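PDB 4ZOY: Sqt1, which probably captures a newly made ribosomal protein while it is still being translated, acting as its dedicated chaperone in ribosome assembly. Local coordinates for residues V237-T240 and N241-R245; F355-S358 and R359-L363; H448-G451 and Q452-G455. One frame throughout, in Å; residues are numbered along the deposited sequence. Where two conformers were deposited one is given.

Interaction 1: residues V237-T240 and N241-R245; sequences VSLT and NVDQR
Asp243 folds back onto Thr240 at a type I beta turn running from Thr240 to Asp243, just past the end of strand 235-239, an outermost strand of one four-stranded blade in this WD40 beta-propeller. The two residues hold each other in both directions. Asp243 N donates a hydrogen bond to Thr240 O, 3.0 Å away, from above the carbonyl plane. In return, Thr240 N donates to Asp243 OD2 at 2.9 Å, in an almost straight bond with 176° at the hydrogen. This second bond uses the anti lone pair of OD2, on the side turned away from OD1. Asp243 CB points toward the strand end, and with CG anti to the carbonyl carbon (chi1 -59°) the carboxylate is delivered beside the amide of Thr240.

The threonine hydroxyl works on the other half of the turn. Thr240 OG1 stands between its own N and carbonyl carbon (chi1 71°), where it accepts a weak, 3.4 Å hydrogen bond from Val242 N. The Val242 side chain lies alongside, pointing the same way, and its CG2 touches Thr240 OG1.

Leu239 adds an apolar neighbour: its side chain crosses that of Asp243 at about a right angle, with CD2 3.8 Å from Asp243 OD2. Leu239 is itself positioned by backbone hydrogen bonding to Leu214 within the blade, and it packs on Val276 and Ile320 of the following blade.

A bridging water ties the carboxylate further back along the strand. It donates to Ser238 O at 2.7 Å and to Asp243 OD2 at 3.0 Å, leaving that one carboxylate oxygen to accept from both an amide and a water.

Interaction 2: residues F355-S358 and R359-L363; sequences FDTS and RSFAL
Asp356 and Arg359 delimit a type I beta turn, closed by Arg359 N to Asp356 O at 3.0 Å, and beyond it Asp356 N reaches back to Ala362 O at 2.8 Å. This is the hairpin between the third strand (352-356) and the outermost fourth strand (362-367) of a propeller blade, and Phe355-Asp356 fall where the Trp-Asp dipeptide of a WD repeat commonly stands.

On the polar side, Asp356 and Arg359 lie side by side and form a salt bridge, Arg359 NH1 to Asp356 OD2, 2.8 Å. The carboxylate oxygen sits at the edge of the guanidinium, near its plane, yet the two planes are turned 80° apart, and OD2 is met on its anti side. A bend in the arginine chain at chi3 (48°) brings NH1 round to it. Asp356 OD1 has its own salt bridge with Arg364, giving the carboxylate a partner at each oxygen. An alanine at Arg359 removes the guanidinium, and Asp356 OD2, left without its charged mate, is likely to be freer to turn, with OD1 still paired to Arg364.

The apolar side belongs to the phenylalanines. Phe355, in an antiparallel non-hydrogen-bonded pair with Leu363, meets Leu363 CD1 through CE1 at 3.9 Å. Phe361, buried, packs against Leu343 within the blade and against Ala322 and Ile275 of the preceding one. Thr357 covers its ring: CG2 comes within 3.6 Å of Phe361 CE2, and CA makes a CH-pi contact 4.0 Å above the Phe361 centroid, only 7° off the ring normal.

Interaction 3: residues H448-G451 and Q452-G455; sequences HRSG and QEGG
Gln452 and Ser450 meet across a short 3-10 turn, where Gln452 OE1 stands 3.5 Å from Ser450 OG, a weak contact at best; the other end of the amide, NE2, is hydrogen-bonded to Asp374.

Glu453 comes next, and its backbone does the work. Its N donates to Ser450 O at 3.0 Å, while its O is gripped side-on by Arg449, with NE at 3.2 Å and NH2 at 3.0 Å from Glu453 O. The carbonyl oxygen lies at the guanidinium edge, within 3° of its plane. NH2 approaches in the carbonyl plane, on a lone pair, whereas NE stands above that plane. Bends at chi2 and chi3 (62°) wrap the Arg449 chain round to this oxygen.

Gly454 N then bonds to Gly451 O at 3.0 Å, and Gly455 N to Ser450 O at 2.7 Å. With Gly454 at a positive phi (94°), this is a Schellman motif ending the 3-10 turn. It lies in the loop that leads from strand 441-445, the outermost strand of one propeller blade, to strand 457-461 of the last blade. A side chain at Gly454 would be jammed against the carbonyl of the preceding residue. Gly454 O itself lies over one face of the Arg449 guanidinium.

At Gly455, N reaches Ser450 O from the face of the carbonyl opposite to that used by Glu453 N. A side chain on Gly455 would run into Arg449 O, which Gly455 CA already approaches to 3.4 Å. Arg449 N is meanwhile bonded to Asp475, the same aspartate that takes His448 ND1.

Overall arrangement
The three contacts follow one another along the chain in series, with no nesting or crossing, and none touches another. Interaction 1 turns the chain as it leaves the blade ending in strand 235-239 for the one starting at strand 252-257. Interaction 2 closes the hairpin 352-356/362-367 one blade further on. Its nearest atoms are about 9 Å from those of interaction 1, and the blade between them, through strands 273-277 and 320-324, receives side chains from both. Interaction 3 lies about 24 Å from interaction 2 at the nearest atoms, in the loop entering the last blade, where strands 457-461, 468-473 and 478-482 join the N-terminal strand 9-11 and close the ring.

Interaction 1: residues V237-T240 and N241-R245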
loop_
_atom_site.group_PDB
_atom_site.type_symbol
_atom_site.label_atom_id
_atom_site.label_comp_id
_atom_site.label_asym_id
_atom_site.label_seq_id
_atom_site.Cartn_x
_atom_site.Cartn_y
_atom_site.Cartn_z
ATOM N N VAL A 237 1.379 15.339 15.044
ATOM C CA VAL A 237 -0.064 15.538 14.882
ATOM C C VAL A 237 -0.783 14.397 15.580
ATOM O O VAL A 237 -0.422 13.230 15.403
ATOM C CB VAL A 237 -0.504 15.559 13.391
ATOM C CG1 VAL A 237 -2.036 15.507 13.273
ATOM C CG2 VAL A 237 0.044 16.762 12.677
ATOM N N SER A 238 -1.785 14.728 16.388
ATOM C CA SER A 238 -2.678 13.746 16.981
ATOM C C SER A 238 -4.094 14.299 16.909
ATOM O O SER A 238 -4.390 15.336 17.510
ATOM C CB SER A 238 -2.295 13.438 18.436
ATOM O OG SER A 238 -1.154 12.596 18.509
ATOM N N LEU A 239 -4.958 13.625 16.156
ATOM C CA LEU A 239 -6.352 14.035 16.018
ATOM C C LEU A 239 -7.256 12.847 16.291
ATOM O O LEU A 239 -6.989 11.727 15.837
ATOM C CB LEU A 239 -6.613 14.607 14.626
ATOM C CG LEU A 239 -5.918 15.940 14.349
ATOM C CD1 LEU A 239 -5.919 16.241 12.865
ATOM C CD2 LEU A 239 -6.617 17.059 15.123
ATOM N N THR A 240 -8.322 13.081 17.049
ATOM C CA THR A 240 -9.199 11.999 17.456
ATOM C C THR A 240 -10.662 12.346 17.262
ATOM O O THR A 240 -10.998 13.402 16.717
ATOM C CB THR A 240 -9.003 11.616 18.937
ATOM O OG1 THR A 240 -9.528 12.663 19.766
ATOM C CG2 THR A 240 -7.529 11.388 19.264
ATOM N N ASN A 241 -11.526 11.453 17.738
ATOM C CA ASN A 241 -12.972 11.590 17.581
ATOM C C ASN A 241 -13.561 12.811 18.291
ATOM O O ASN A 241 -14.653 13.263 17.941
ATOM C CB ASN A 241 -13.678 10.317 18.073
ATOM C CG ASN A 241 -13.299 9.942 19.500
ATOM O OD1 ASN A 241 -12.350 10.477 20.071
ATOM N ND2 ASN A 241 -14.040 9.003 20.076
ATOM N N VAL A 242 -12.847 13.344 19.277
ATOM C CA VAL A 242 -13.330 14.522 19.993
ATOM C C VAL A 242 -13.110 15.801 19.190
ATOM O O VAL A 242 -13.725 16.829 19.467
ATOM C CB VAL A 242 -12.659 14.659 21.376
ATOM C CG1 VAL A 242 -12.663 13.320 22.090
ATOM C CG2 VAL A 242 -11.242 15.180 21.240
ATOM N N ASP A 243 -12.235 15.734 18.190
ATOM C CA ASP A 243 -12.004 16.860 17.299
ATOM C C ASP A 243 -13.086 16.865 16.210
ATOM O O ASP A 243 -12.968 16.174 15.198
ATOM C CB ASP A 243 -10.591 16.788 16.695
ATOM C CG ASP A 243 -9.486 16.801 17.762
ATOM O OD1 ASP A 243 -9.312 17.847 18.428
ATOM O OD2 ASP A 243 -8.764 15.785 17.922
ATOM N N GLN A 244 -14.143 17.642 16.437
ATOM C CA GLN A 244 -15.361 17.598 15.628
ATOM C C GLN A 244 -15.138 17.873 14.143
ATOM O O GLN A 244 -15.847 17.350 13.288
ATOM C CB GLN A 244 -16.379 18.608 16.170
ATOM C CG GLN A 244 -17.084 18.164 17.443
ATOM C CD GLN A 244 -17.846 19.291 18.115
ATOM O OE1 GLN A 244 -17.515 20.465 17.947
ATOM N NE2 GLN A 244 -18.872 18.938 18.881
ATOM N N ARG A 245 -14.151 18.704 13.843
ATOM C CA ARG A 245 -13.869 19.081 12.465
ATOM C C ARG A 245 -13.096 17.951 11.765
ATOM O O ARG A 245 -12.985 17.920 10.535
ATOM C CB ARG A 245 -13.107 20.416 12.438
ATOM C CG ARG A 245 -12.506 20.803 11.119
ATOM C CD ARG A 245 -13.581 20.775 10.053
ATOM N NE ARG A 245 -13.024 21.024 8.734
ATOM C CZ ARG A 245 -13.743 21.088 7.621
ATOM N NH1 ARG A 245 -15.054 20.879 7.670
ATOM N NH2 ARG A 245 -13.152 21.337 6.453
HETATM O O HOH W 1 -6.172 16.100 19.385
#

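Interaction 2: residues F355-S358 and R359-L363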
loop_
_atom_site.group_PDB
_atom_site.type_symbol
_atom_site.label_atom_id
_atom_site.label_comp_id
_atom_site.label_asym_id
_atom_site.label_seq_id
_atom_site.Cartn_x
_atom_site.Cartn_y
_atom_site.Cartn_z
ATOM N N PHE A 355 -8.751 14.943 -6.999
ATOM C CA PHE A 355 -8.820 16.307 -6.463
ATOM C C PHE A 355 -7.560 17.101 -6.812
ATOM O O PHE A 355 -6.454 16.548 -6.835
ATOM C CB PHE A 355 -8.995 16.263 -4.945
ATOM C CG PHE A 355 -10.178 15.459 -4.497
ATOM C CD1 PHE A 355 -11.423 16.056 -4.393
ATOM C CD2 PHE A 355 -10.050 14.109 -4.176
ATOM C CE1 PHE A 355 -12.524 15.333 -3.976
ATOM C CE2 PHE A 355 -11.155 13.370 -3.768
ATOM C CZ PHE A 355 -12.397 13.983 -3.663
ATOM N N ASP A 356 -7.727 18.399 -7.051
ATOM C CA ASP A 356 -6.612 19.293 -7.376
ATOM C C ASP A 356 -5.987 19.891 -6.113
ATOM O O ASP A 356 -6.569 20.760 -5.460
ATOM C CB ASP A 356 -7.098 20.397 -8.317
ATOM C CG ASP A 356 -7.083 19.978 -9.788
ATOM O OD1 ASP A 356 -6.752 18.806 -10.092
ATOM O OD2 ASP A 356 -7.396 20.833 -10.643
ATOM N N THR A 357 -4.800 19.410 -5.756
ATOM C CA THR A 357 -4.189 19.748 -4.480
ATOM C C THR A 357 -3.718 21.198 -4.411
ATOM O O THR A 357 -3.498 21.708 -3.321
ATOM C CB THR A 357 -2.995 18.817 -4.178
ATOM O OG1 THR A 357 -1.959 19.036 -5.146
ATOM C CG2 THR A 357 -3.431 17.358 -4.240
ATOM N N SER A 358 -3.569 21.847 -5.562
ATOM C CA SER A 358 -3.151 23.241 -5.586
ATOM C C SER A 358 -4.356 24.166 -5.713
ATOM O O SER A 358 -4.198 25.368 -5.897
ATOM C CB SER A 358 -2.168 23.498 -6.728
ATOM O OG SER A 358 -2.785 23.282 -7.985
ATOM N N ARG A 359 -5.557 23.611 -5.588
ATOM C CA ARG A 359 -6.783 24.402 -5.723
ATOM C C ARG A 359 -7.803 24.061 -4.639
ATOM O O ARG A 359 -8.984 23.850 -4.922
ATOM C CB ARG A 359 -7.390 24.194 -7.109
ATOM C CG ARG A 359 -6.458 24.570 -8.247
ATOM C CD ARG A 359 -7.067 24.229 -9.599
ATOM N NE ARG A 359 -8.433 24.717 -9.660
ATOM C CZ ARG A 359 -9.520 23.969 -9.829
ATOM N NH1 ARG A 359 -9.458 22.651 -10.022
ATOM N NH2 ARG A 359 -10.695 24.566 -9.838
ATOM N N SER A 360 -7.335 24.024 -3.396
ATOM C CA SER A 360 -8.180 23.702 -2.244
ATOM C C SER A 360 -8.877 22.360 -2.421
ATOM O O SER A 360 -9.989 22.156 -1.935
ATOM C CB SER A 360 -9.207 24.815 -1.995
ATOM O OG SER A 360 -9.811 24.657 -0.720
ATOM N N PHE A 361 -8.196 21.443 -3.105
ATOM C CA PHE A 361 -8.715 20.097 -3.311
ATOM C C PHE A 361 -10.077 20.132 -4.005
ATOM O O PHE A 361 -10.964 19.299 -3.743
ATOM C CB PHE A 361 -8.744 19.338 -1.985
ATOM C CG PHE A 361 -7.366 19.007 -1.481
ATOM C CD1 PHE A 361 -6.612 19.962 -0.821
ATOM C CD2 PHE A 361 -6.810 17.755 -1.714
ATOM C CE1 PHE A 361 -5.316 19.673 -0.389
ATOM C CE2 PHE A 361 -5.528 17.458 -1.289
ATOM C CZ PHE A 361 -4.778 18.419 -0.628
ATOM N N ALA A 362 -10.215 21.082 -4.930
ATOM C CA ALA A 362 -11.371 21.100 -5.823
ATOM C C ALA A 362 -11.465 19.782 -6.573
ATOM O O ALA A 362 -10.454 19.136 -6.859
ATOM C CB ALA A 362 -11.278 22.250 -6.813
ATOM N N LEU A 363 -12.683 19.383 -6.898
ATOM C CA LEU A 363 -12.889 18.142 -7.627
ATOM C C LEU A 363 -12.491 18.286 -9.084
ATOM O O LEU A 363 -12.979 19.176 -9.796
ATOM C CB LEU A 363 -14.347 17.705 -7.524
ATOM C CG LEU A 363 -14.744 16.411 -8.235
ATOM C CD1 LEU A 363 -13.991 15.242 -7.627
ATOM C CD2 LEU A 363 -16.238 16.223 -8.051
#

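Interaction 3: residues H448-G451 and Q452-G455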
loop_
_atom_site.group_PDB
_atom_site.type_symbol
_atom_site.label_atom_id
_atom_site.label_comp_id
_atom_site.label_asym_id
_atom_site.label_seq_id
_atom_site.Cartn_x
_atom_site.Cartn_y
_atom_site.Cartn_z
ATOM N N HIS A 448 -8.925 -12.240 -13.621
ATOM C CA HIS A 448 -9.415 -12.682 -12.323
ATOM C C HIS A 448 -10.914 -12.888 -12.398
ATOM O O HIS A 448 -11.589 -12.280 -13.219
ATOM C CB HIS A 448 -9.098 -11.668 -11.214
ATOM C CG HIS A 448 -7.666 -11.675 -10.777
ATOM N ND1 HIS A 448 -7.170 -12.584 -9.872
ATOM C CD2 HIS A 448 -6.633 -10.863 -11.110
ATOM C CE1 HIS A 448 -5.878 -12.351 -9.682
ATOM N NE2 HIS A 448 -5.536 -11.308 -10.412
ATOM N N ARG A 449 -11.432 -13.739 -11.523
ATOM C CA ARG A 449 -12.866 -13.782 -11.326
ATOM C C ARG A 449 -13.313 -12.510 -10.619
ATOM O O ARG A 449 -12.539 -11.892 -9.868
ATOM C CB ARG A 449 -13.271 -15.022 -10.516
ATOM C CG ARG A 449 -13.277 -16.311 -11.346
ATOM C CD ARG A 449 -12.646 -17.487 -10.561
ATOM N NE ARG A 449 -13.397 -17.786 -9.367
ATOM C CZ ARG A 449 -12.992 -18.519 -8.330
ATOM N NH1 ARG A 449 -11.790 -19.095 -8.261
ATOM N NH2 ARG A 449 -13.838 -18.669 -7.340
ATOM N N SER A 450 -14.558 -12.117 -10.860
ATOM C CA SER A 450 -15.187 -11.042 -10.106
ATOM C C SER A 450 -15.515 -11.511 -8.695
ATOM O O SER A 450 -15.532 -12.713 -8.426
ATOM C CB SER A 450 -16.465 -10.579 -10.798
ATOM O OG SER A 450 -17.465 -11.591 -10.684
ATOM N N GLY A 451 -15.792 -10.571 -7.793
ATOM C CA GLY A 451 -16.224 -10.929 -6.454
ATOM C C GLY A 451 -17.481 -11.789 -6.457
ATOM O O GLY A 451 -17.609 -12.713 -5.654
ATOM N N GLN A 452 -18.393 -11.488 -7.377
ATOM C CA GLN A 452 -19.651 -12.229 -7.505
ATOM C C GLN A 452 -19.421 -13.706 -7.836
ATOM O O GLN A 452 -20.293 -14.553 -7.591
ATOM C CB GLN A 452 -20.541 -11.594 -8.578
ATOM C CG GLN A 452 -21.173 -10.254 -8.193
ATOM C CD GLN A 452 -20.209 -9.069 -8.258
ATOM O OE1 GLN A 452 -19.093 -9.174 -8.776
ATOM N NE2 GLN A 452 -20.650 -7.926 -7.737
ATOM N N GLU A 453 -18.251 -14.013 -8.389
ATOM C CA GLU A 453 -17.883 -15.383 -8.733
ATOM C C GLU A 453 -16.800 -15.948 -7.815
ATOM O O GLU A 453 -16.205 -16.989 -8.101
ATOM C CB GLU A 453 -17.417 -15.454 -10.191
ATOM C CG GLU A 453 -18.469 -15.010 -11.205
ATOM C CD GLU A 453 -19.733 -15.854 -11.164
ATOM O OE1 GLU A 453 -19.651 -17.053 -10.814
ATOM O OE2 GLU A 453 -20.814 -15.311 -11.475
ATOM N N GLY A 454 -16.532 -15.262 -6.705
ATOM C CA GLY A 454 -15.579 -15.762 -5.732
ATOM C C GLY A 454 -14.167 -15.235 -5.906
ATOM O O GLY A 454 -13.230 -15.800 -5.350
ATOM N N GLY A 455 -14.024 -14.154 -6.675
ATOM C CA GLY A 455 -12.726 -13.538 -6.914
ATOM C C GLY A 455 -12.622 -12.113 -6.401
ATOM O O GLY A 455 -13.094 -11.786 -5.310
#